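Local coordinates for macrolide export ATP-binding/permease protein macB (Actinobacillus actinomycetemcomitans, PDB 3FTJ) that probably forms the inner-membrane ABC transporter of the tripartite MacAB-TdeA macrolide efflux system, the chain here being its periplasmic region, at residues I77-F82 with L94-D98; L89-R93 with E121-G125; D110-A116 with S153-Y157. One frame throughout, in Å; residues are numbered along the deposited sequence.

Contact 1. Residues I77-F82 with L94-D98; sequences IGEQYF and LLTED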
loop_
_atom_site.group_PDB
_atom_site.type_symbol
_atom_site.label_atom_id
_atom_site.label_comp_id
_atom_site.label_asym_id
_atom_site.label_seq_id
_atom_site.Cartn_x
_atom_site.Cartn_y
_atom_site.Cartn_z
ATOM N N ILE A 77 3.030 5.144 -0.918
ATOM C CA ILE A 77 3.171 4.061 0.064
ATOM C C ILE A 77 4.412 4.208 0.946
ATOM O O ILE A 77 5.248 5.086 0.714
ATOM C CB ILE A 77 3.161 2.655 -0.622
ATOM C CG1 ILE A 77 4.032 2.634 -1.886
ATOM C CG2 ILE A 77 1.749 2.259 -0.999
ATOM C CD1 ILE A 77 5.504 2.937 -1.668
ATOM N N GLY A 78 4.520 3.358 1.966
ATOM C CA GLY A 78 5.669 3.387 2.854
ATOM C C GLY A 78 6.885 2.625 2.344
ATOM O O GLY A 78 6.778 1.773 1.460
ATOM N N GLU A 79 8.043 2.925 2.927
ATOM C CA GLU A 79 9.302 2.233 2.618
ATOM C C GLU A 79 9.206 0.701 2.603
ATOM O O GLU A 79 9.787 0.056 1.739
ATOM C CB GLU A 79 10.390 2.680 3.599
ATOM C CG GLU A 79 11.648 1.830 3.567
ATOM C CD GLU A 79 12.779 2.461 4.353
ATOM O OE1 GLU A 79 12.486 3.159 5.351
ATOM O OE2 GLU A 79 13.954 2.270 3.966
ATOM N N GLN A 80 8.467 0.124 3.551
ATOM C CA GLN A 80 8.357 -1.336 3.668
ATOM C C GLN A 80 7.343 -1.960 2.715
ATOM O O GLN A 80 7.118 -3.174 2.749
ATOM C CB GLN A 80 8.015 -1.755 5.109
ATOM C CG GLN A 80 9.051 -1.360 6.160
ATOM C CD GLN A 80 10.469 -1.716 5.738
ATOM O OE1 GLN A 80 10.743 -2.835 5.305
ATOM N NE2 GLN A 80 11.378 -0.752 5.858
ATOM N N TYR A 81 6.727 -1.142 1.866
ATOM C CA TYR A 81 5.667 -1.645 0.997
ATOM C C TYR A 81 6.116 -2.821 0.129
ATOM O O TYR A 81 5.420 -3.828 0.030
ATOM C CB TYR A 81 5.087 -0.534 0.115
ATOM C CG TYR A 81 3.992 -1.024 -0.807
ATOM C CD1 TYR A 81 4.282 -1.445 -2.088
ATOM C CD2 TYR A 81 2.668 -1.083 -0.380
ATOM C CE1 TYR A 81 3.289 -1.906 -2.935
ATOM C CE2 TYR A 81 1.666 -1.537 -1.221
ATOM C CZ TYR A 81 1.985 -1.951 -2.498
ATOM O OH TYR A 81 1.007 -2.413 -3.351
ATOM N N PHE A 82 7.276 -2.696 -0.503
ATOM C CA PHE A 82 7.708 -3.706 -1.464
ATOM C C PHE A 82 7.995 -5.046 -0.801
ATOM O O PHE A 82 7.661 -6.102 -1.342
ATOM C CB PHE A 82 8.919 -3.209 -2.249
ATOM C CG PHE A 82 8.699 -1.873 -2.889
ATOM C CD1 PHE A 82 7.964 -1.767 -4.055
ATOM C CD2 PHE A 82 9.198 -0.724 -2.304
ATOM C CE1 PHE A 82 7.753 -0.532 -4.649
ATOM C CE2 PHE A 82 8.986 0.508 -2.891
ATOM C CZ PHE A 82 8.257 0.601 -4.064
ATOM N N LEU A 94 15.001 0.763 -4.605
ATOM C CA LEU A 94 13.696 0.988 -3.992
ATOM C C LEU A 94 13.703 2.298 -3.207
ATOM O O LEU A 94 14.749 2.943 -3.071
ATOM C CB LEU A 94 13.337 -0.162 -3.044
ATOM C CG LEU A 94 13.263 -1.576 -3.621
ATOM C CD1 LEU A 94 12.818 -2.552 -2.540
ATOM C CD2 LEU A 94 12.319 -1.629 -4.811
ATOM N N LEU A 95 12.541 2.686 -2.686
ATOM C CA LEU A 95 12.449 3.882 -1.855
ATOM C C LEU A 95 13.256 3.686 -0.589
ATOM O O LEU A 95 13.388 2.560 -0.094
ATOM C CB LEU A 95 11.003 4.194 -1.457
ATOM C CG LEU A 95 9.971 4.685 -2.476
ATOM C CD1 LEU A 95 10.502 5.861 -3.284
ATOM C CD2 LEU A 95 9.577 3.568 -3.383
ATOM N N THR A 96 13.772 4.796 -0.066
ATOM C CA THR A 96 14.498 4.819 1.194
ATOM C C THR A 96 13.776 5.714 2.194
ATOM O O THR A 96 12.835 6.435 1.843
ATOM C CB THR A 96 15.918 5.385 1.011
ATOM O OG1 THR A 96 15.837 6.703 0.458
ATOM C CG2 THR A 96 16.739 4.504 0.089
ATOM N N GLU A 97 14.228 5.677 3.443
ATOM C CA GLU A 97 13.674 6.541 4.476
ATOM C C GLU A 97 13.879 7.998 4.092
ATOM O O GLU A 97 13.060 8.863 4.419
ATOM C CB GLU A 97 14.331 6.243 5.826
ATOM C CG GLU A 97 13.960 7.206 6.935
ATOM C CD GLU A 97 14.739 6.934 8.216
ATOM O OE1 GLU A 97 14.812 5.759 8.625
ATOM O OE2 GLU A 97 15.275 7.894 8.811
ATOM N N ASP A 98 14.968 8.267 3.376
ATOM C CA ASP A 98 15.261 9.628 2.951
ATOM C C ASP A 98 14.262 10.126 1.903
ATOM O O ASP A 98 13.902 11.299 1.888
ATOM C CB ASP A 98 16.687 9.728 2.413
ATOM C CG ASP A 98 16.980 11.080 1.803
ATOM O OD1 ASP A 98 16.910 11.202 0.556
ATOM O OD2 ASP A 98 17.264 12.028 2.570
HETATM O O HOH W 1 11.461 0.462 -0.298
HETATM O O HOH W 2 16.211 3.712 4.271
#

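Contact 2. Residues L89-R93 with E121-G125; sequences LKQGR and ENPLG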
loop_
_atom_site.group_PDB
_atom_site.type_symbol
_atom_site.label_atom_id
_atom_site.label_comp_id
_atom_site.label_asym_id
_atom_site.label_seq_id
_atom_site.Cartn_x
_atom_site.Cartn_y
_atom_site.Cartn_z
ATOM N N LEU A 89 12.733 -6.371 -6.178
ATOM C CA LEU A 89 13.499 -5.385 -6.936
ATOM C C LEU A 89 14.141 -6.077 -8.137
ATOM O O LEU A 89 14.825 -7.086 -7.982
ATOM C CB LEU A 89 14.571 -4.723 -6.065
ATOM C CG LEU A 89 15.497 -3.699 -6.745
ATOM C CD1 LEU A 89 14.718 -2.521 -7.312
ATOM C CD2 LEU A 89 16.558 -3.197 -5.780
ATOM N N LYS A 90 13.904 -5.541 -9.329
ATOM C CA LYS A 90 14.440 -6.115 -10.556
ATOM C C LYS A 90 15.531 -5.239 -11.146
ATOM O O LYS A 90 16.364 -5.720 -11.912
ATOM C CB LYS A 90 13.334 -6.302 -11.599
ATOM C CG LYS A 90 12.308 -7.366 -11.237
ATOM C CD LYS A 90 12.987 -8.705 -10.958
ATOM C CE LYS A 90 12.022 -9.713 -10.358
ATOM N NZ LYS A 90 12.723 -10.951 -9.900
ATOM N N GLN A 91 15.528 -3.956 -10.794
ATOM C CA GLN A 91 16.453 -3.007 -11.403
ATOM C C GLN A 91 16.457 -1.654 -10.675
ATOM O O GLN A 91 15.431 -1.213 -10.161
ATOM C CB GLN A 91 16.094 -2.819 -12.880
ATOM C CG GLN A 91 16.987 -1.855 -13.610
ATOM C CD GLN A 91 16.511 -1.569 -15.017
ATOM O OE1 GLN A 91 15.476 -2.078 -15.457
ATOM N NE2 GLN A 91 17.266 -0.747 -15.736
ATOM N N GLY A 92 17.613 -1.000 -10.631
ATOM C CA GLY A 92 17.741 0.271 -9.934
ATOM C C GLY A 92 17.678 0.115 -8.427
ATOM O O GLY A 92 18.378 -0.721 -7.855
ATOM N N ARG A 93 16.847 0.922 -7.776
ATOM C CA ARG A 93 16.720 0.876 -6.323
ATOM C C ARG A 93 15.269 1.080 -5.870
ATOM O O ARG A 93 14.418 1.514 -6.651
ATOM C CB ARG A 93 17.608 1.936 -5.675
ATOM C CG ARG A 93 17.052 3.357 -5.779
ATOM C CD ARG A 93 17.949 4.366 -5.083
ATOM N NE ARG A 93 17.466 5.745 -5.189
ATOM C CZ ARG A 93 16.559 6.292 -4.382
ATOM N NH1 ARG A 93 16.010 5.573 -3.411
ATOM N NH2 ARG A 93 16.191 7.560 -4.549
ATOM N N GLU A 121 13.566 0.339 -23.667
ATOM C CA GLU A 121 14.376 1.470 -23.225
ATOM C C GLU A 121 14.766 1.339 -21.754
ATOM O O GLU A 121 14.063 0.703 -20.962
ATOM C CB GLU A 121 13.610 2.780 -23.436
ATOM C CG GLU A 121 13.021 2.932 -24.832
ATOM C CD GLU A 121 11.848 3.903 -24.880
ATOM O OE1 GLU A 121 11.869 4.916 -24.146
ATOM O OE2 GLU A 121 10.902 3.651 -25.655
ATOM N N ASN A 122 15.891 1.942 -21.393
ATOM C CA ASN A 122 16.294 2.034 -19.999
ATOM C C ASN A 122 15.435 3.058 -19.265
ATOM O O ASN A 122 15.497 4.246 -19.576
ATOM C CB ASN A 122 17.751 2.463 -19.901
ATOM C CG ASN A 122 18.114 2.941 -18.512
ATOM O OD1 ASN A 122 17.906 2.232 -17.530
ATOM N ND2 ASN A 122 18.651 4.156 -18.419
ATOM N N PRO A 123 14.643 2.608 -18.278
ATOM C CA PRO A 123 13.741 3.494 -17.534
ATOM C C PRO A 123 14.446 4.324 -16.456
ATOM O O PRO A 123 13.983 5.420 -16.112
ATOM C CB PRO A 123 12.788 2.498 -16.882
ATOM C CG PRO A 123 13.719 1.363 -16.539
ATOM C CD PRO A 123 14.500 1.210 -17.831
ATOM N N LEU A 124 15.553 3.808 -15.931
ATOM C CA LEU A 124 16.239 4.442 -14.811
ATOM C C LEU A 124 16.680 5.863 -15.140
ATOM O O LEU A 124 17.377 6.101 -16.126
ATOM C CB LEU A 124 17.446 3.604 -14.366
ATOM C CG LEU A 124 17.174 2.164 -13.911
ATOM C CD1 LEU A 124 18.404 1.590 -13.225
ATOM C CD2 LEU A 124 15.980 2.106 -12.972
ATOM N N GLY A 125 16.262 6.807 -14.310
ATOM C CA GLY A 125 16.697 8.180 -14.453
ATOM C C GLY A 125 15.770 9.001 -15.327
ATOM O O GLY A 125 15.893 10.219 -15.408
#

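Contact 3. Residues D110-A116 with S153-Y157; sequences DESAKKA and SLNLY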
loop_
_atom_site.group_PDB
_atom_site.type_symbol
_atom_site.label_atom_id
_atom_site.label_comp_id
_atom_site.label_asym_id
_atom_site.label_seq_id
_atom_site.Cartn_x
_atom_site.Cartn_y
_atom_site.Cartn_z
ATOM N N ASP A 110 6.246 -0.765 -11.814
ATOM C CA ASP A 110 5.821 -2.147 -11.925
ATOM C C ASP A 110 6.504 -2.757 -13.151
ATOM O O ASP A 110 6.858 -2.048 -14.090
ATOM C CB ASP A 110 4.305 -2.140 -12.125
ATOM C CG ASP A 110 3.707 -3.499 -12.117
ATOM O OD1 ASP A 110 2.921 -3.789 -11.187
ATOM O OD2 ASP A 110 4.015 -4.275 -13.046
ATOM N N GLU A 111 6.693 -4.071 -13.142
ATOM C CA GLU A 111 7.275 -4.768 -14.280
ATOM C C GLU A 111 6.502 -4.434 -15.552
ATOM O O GLU A 111 7.077 -4.023 -16.566
ATOM C CB GLU A 111 7.235 -6.277 -14.035
ATOM C CG GLU A 111 8.194 -7.079 -14.872
ATOM C CD GLU A 111 9.586 -7.111 -14.277
ATOM O OE1 GLU A 111 10.084 -6.032 -13.888
ATOM O OE2 GLU A 111 10.182 -8.212 -14.202
ATOM N N SER A 112 5.189 -4.600 -15.491
ATOM C CA SER A 112 4.355 -4.362 -16.659
ATOM C C SER A 112 4.225 -2.874 -16.993
ATOM O O SER A 112 3.958 -2.513 -18.142
ATOM C CB SER A 112 2.980 -5.016 -16.490
ATOM O OG SER A 112 2.380 -4.628 -15.268
ATOM N N ALA A 113 4.422 -2.011 -15.997
ATOM C CA ALA A 113 4.426 -0.572 -16.243
ATOM C C ALA A 113 5.670 -0.199 -17.047
ATOM O O ALA A 113 5.587 0.541 -18.033
ATOM C CB ALA A 113 4.379 0.212 -14.929
ATOM N N LYS A 114 6.820 -0.723 -16.625
ATOM C CA LYS A 114 8.075 -0.512 -17.335
ATOM C C LYS A 114 7.930 -0.919 -18.802
ATOM O O LYS A 114 8.297 -0.169 -19.706
ATOM C CB LYS A 114 9.196 -1.306 -16.664
ATOM C CG LYS A 114 10.597 -0.972 -17.149
ATOM C CD LYS A 114 10.940 -1.692 -18.450
ATOM C CE LYS A 114 12.231 -1.146 -19.050
ATOM N NZ LYS A 114 12.715 -1.936 -20.227
ATOM N N LYS A 115 7.380 -2.105 -19.032
ATOM C CA LYS A 115 7.177 -2.598 -20.386
ATOM C C LYS A 115 6.245 -1.706 -21.206
ATOM O O LYS A 115 6.522 -1.419 -22.365
ATOM C CB LYS A 115 6.634 -4.029 -20.369
ATOM C CG LYS A 115 6.263 -4.541 -21.754
ATOM C CD LYS A 115 5.547 -5.879 -21.707
ATOM C CE LYS A 115 5.244 -6.388 -23.111
ATOM N NZ LYS A 115 4.369 -7.593 -23.080
ATOM N N ALA A 116 5.144 -1.268 -20.605
ATOM C CA ALA A 116 4.145 -0.479 -21.322
ATOM C C ALA A 116 4.655 0.906 -21.700
ATOM O O ALA A 116 4.372 1.416 -22.786
ATOM C CB ALA A 116 2.870 -0.360 -20.494
ATOM N N SER A 153 -1.182 -3.306 -14.786
ATOM C CA SER A 153 -2.054 -2.274 -15.337
ATOM C C SER A 153 -1.616 -0.872 -14.934
ATOM O O SER A 153 -2.404 -0.088 -14.412
ATOM C CB SER A 153 -3.504 -2.518 -14.923
ATOM O OG SER A 153 -4.093 -3.516 -15.741
ATOM N N LEU A 154 -0.353 -0.566 -15.204
ATOM C CA LEU A 154 0.238 0.742 -14.913
ATOM C C LEU A 154 0.230 1.122 -13.448
ATOM O O LEU A 154 -0.522 2.001 -13.016
ATOM C CB LEU A 154 -0.384 1.843 -15.756
ATOM C CG LEU A 154 0.497 2.172 -16.955
ATOM C CD1 LEU A 154 0.603 0.959 -17.858
ATOM C CD2 LEU A 154 -0.065 3.364 -17.708
ATOM N N ASN A 155 1.092 0.455 -12.692
ATOM C CA ASN A 155 1.277 0.770 -11.294
ATOM C C ASN A 155 2.585 1.519 -11.101
ATOM O O ASN A 155 3.639 1.075 -11.563
ATOM C CB ASN A 155 1.256 -0.512 -10.464
ATOM C CG ASN A 155 -0.054 -1.276 -10.614
ATOM O OD1 ASN A 155 -1.129 -0.734 -10.371
ATOM N ND2 ASN A 155 0.035 -2.535 -11.021
ATOM N N LEU A 156 2.505 2.674 -10.442
ATOM C CA LEU A 156 3.695 3.409 -10.025
ATOM C C LEU A 156 3.689 3.573 -8.505
ATOM O O LEU A 156 2.643 3.836 -7.914
ATOM C CB LEU A 156 3.764 4.788 -10.685
ATOM C CG LEU A 156 3.484 4.977 -12.181
ATOM C CD1 LEU A 156 4.381 6.090 -12.694
ATOM C CD2 LEU A 156 3.715 3.733 -12.994
ATOM N N TYR A 157 4.857 3.432 -7.882
ATOM C CA TYR A 157 4.963 3.520 -6.429
ATOM C C TYR A 157 5.877 4.649 -5.987
ATOM O O TYR A 157 7.032 4.722 -6.397
ATOM C CB TYR A 157 5.465 2.196 -5.852
ATOM C CG TYR A 157 4.645 1.009 -6.300
ATOM C CD1 TYR A 157 3.425 0.726 -5.712
ATOM C CD2 TYR A 157 5.087 0.181 -7.315
ATOM C CE1 TYR A 157 2.666 -0.353 -6.112
ATOM C CE2 TYR A 157 4.334 -0.904 -7.729
ATOM C CZ TYR A 157 3.125 -1.165 -7.119
ATOM O OH TYR A 157 2.372 -2.240 -7.518
#

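Contact 1. Residues I77-F82 with L94-D98
The backbone of I77-F82 leaves the end of strand 67-77, makes a type I beta turn from G78 to Y81, closed by Y81 N to G78 O at 2.9 Å, and enters helix 81-85. L94-D98 runs past this turn as an extended piece before starting helix 97-102. The two backbones come nearest at E79 and L95, whose CA atoms are 5.7 Å apart, and a water bridges them, donating to E79 O (2.7 Å) and L95 O (2.9 Å).

On the F82 side of the contact the side chains are apolar. L94 places CD2 over one face of the F82 ring, 4.2 Å from its centroid and 15° off the normal, a CH-pi contact; L94 CD1 also lies 4.0 Å from F82 CB. L95 meets the same ring near its plane and has CD2 4.5 Å from I77 CD1. Strands 106-110 and 133-141 continue this packing around F82 and L95. At the helix 97-102 end, T96 suits the N-cap: its short hydroxyl, OG1, caps a backbone N just past D98, while T96 N is hydrogen-bonded to D99 OD2.

The side chains thus meet by apolar contact, whereas the carbonyls of E79 and L95, two acceptors that cannot bond each other, need a donating water between them; a second water links E79 OE2 (2.7 Å) to E97 N (2.9 Å).

Contact 2. Residues L89-R93 with E121-G125
Q91 gives up 65 Å² to this contact, L124 57 Å² and G92 22 Å², and these three residues carry most of it. Q91 is fully extended through chi1 and chi2, so its amide is carried across to the loop E121-G125. There Q91 NE2 lies 3.4 Å from L124 CG and 4.0 Å from P123 CD, and N122 OD1 is 3.5 Å from Q91 NE2. Glutamine suits the place by its length, which lets it cross to the loop and lay the amide end itself against L124 and P123, with N122 OD1 near.

L124 answers from the other side, its CA-to-CB bond pointing toward L89-R93. Its CD1 packs 3.6 Å from G92 CA, and the CA atoms of G92 and L124 are 6.6 Å apart. Glycine fits this position twice over: its phi is positive, and a CB would fall only 2.8 Å from L124 CD2. The loop itself is steadied, weakly, by N122, whose OD1 accepts from L124 N and whose ND2 donates to L124 O, both at 3.3 Å, while P123 restricts the backbone between them.

The contact lies at the surface of the periplasmic core domain, where the chain turns a corner at Q91. K90 and Q91 both face V140 in a classic beta bulge, which ties this corner to strand 133-141. P123 packs on V140 as well and on K114 and F118 of helix 111-118, so the loop leading to strand 127-130 fills the space between that helix, strand 133-141 and the corner at Q91-G92.

Contact 3. Residues D110-A116 with S153-Y157
This is a partly buried strand-to-helix contact, in which the start of helix 111-118 sits against the beginning of strand 155-159. D110, at the end of strand 106-110, joins the two by hydrogen bonds: D110 N donates to N155 O, and N155 ND2 donates to D110 OD1, each at 3.2 Å. The first continues the antiparallel pairing of 106-110 with 155-159, a pairing within the mixed sheet of the MacB-like periplasmic core domain.

D110 is also the N-cap of the helix. Its OD2 accepts from S112 N (2.7 Å) and S112 OG (2.8 Å), although the position of OD2 is less certain. A short acidic side chain suits this site, since one carboxylate can cap the helix with one oxygen and hold N155 with the other.

Beyond the cap the helix presents small residues. A113 CB approaches N155 O at 3.6 Å and L156 CD2 at 4.1 Å, and the CA atoms of A113 and L154 are only 4.6 Å apart, a spacing that favours alanine's single methyl. One turn on, A116 CB meets L154 CD1 at 3.7 Å. L154 also packs on F69 and A72 of strand 67-77, the parallel neighbour of strand 155-159.

Contacts 1 and 3 are partly buried, whereas contact 2 lies at the surface, its centre about 21 Å from the centre of the chain. Their chemistry follows: contact 1 pairs apolar side chains with water bridges, contact 3 uses direct hydrogen bonds around a helix cap, and contact 2 relies on van der Waals fit. Contacts 1 and 3 meet at Y157, which packs on Y81 and F82. Contact 2 joins contact 1 through L89 on L94, in one run of chain from L89 to D98, and contact 3 through K114, which packs on P123 and hydrogen-bonds E121 O. Helix 111-118 supplies one side of contact 3 and borders contact 2; strand 133-141 neighbours all three.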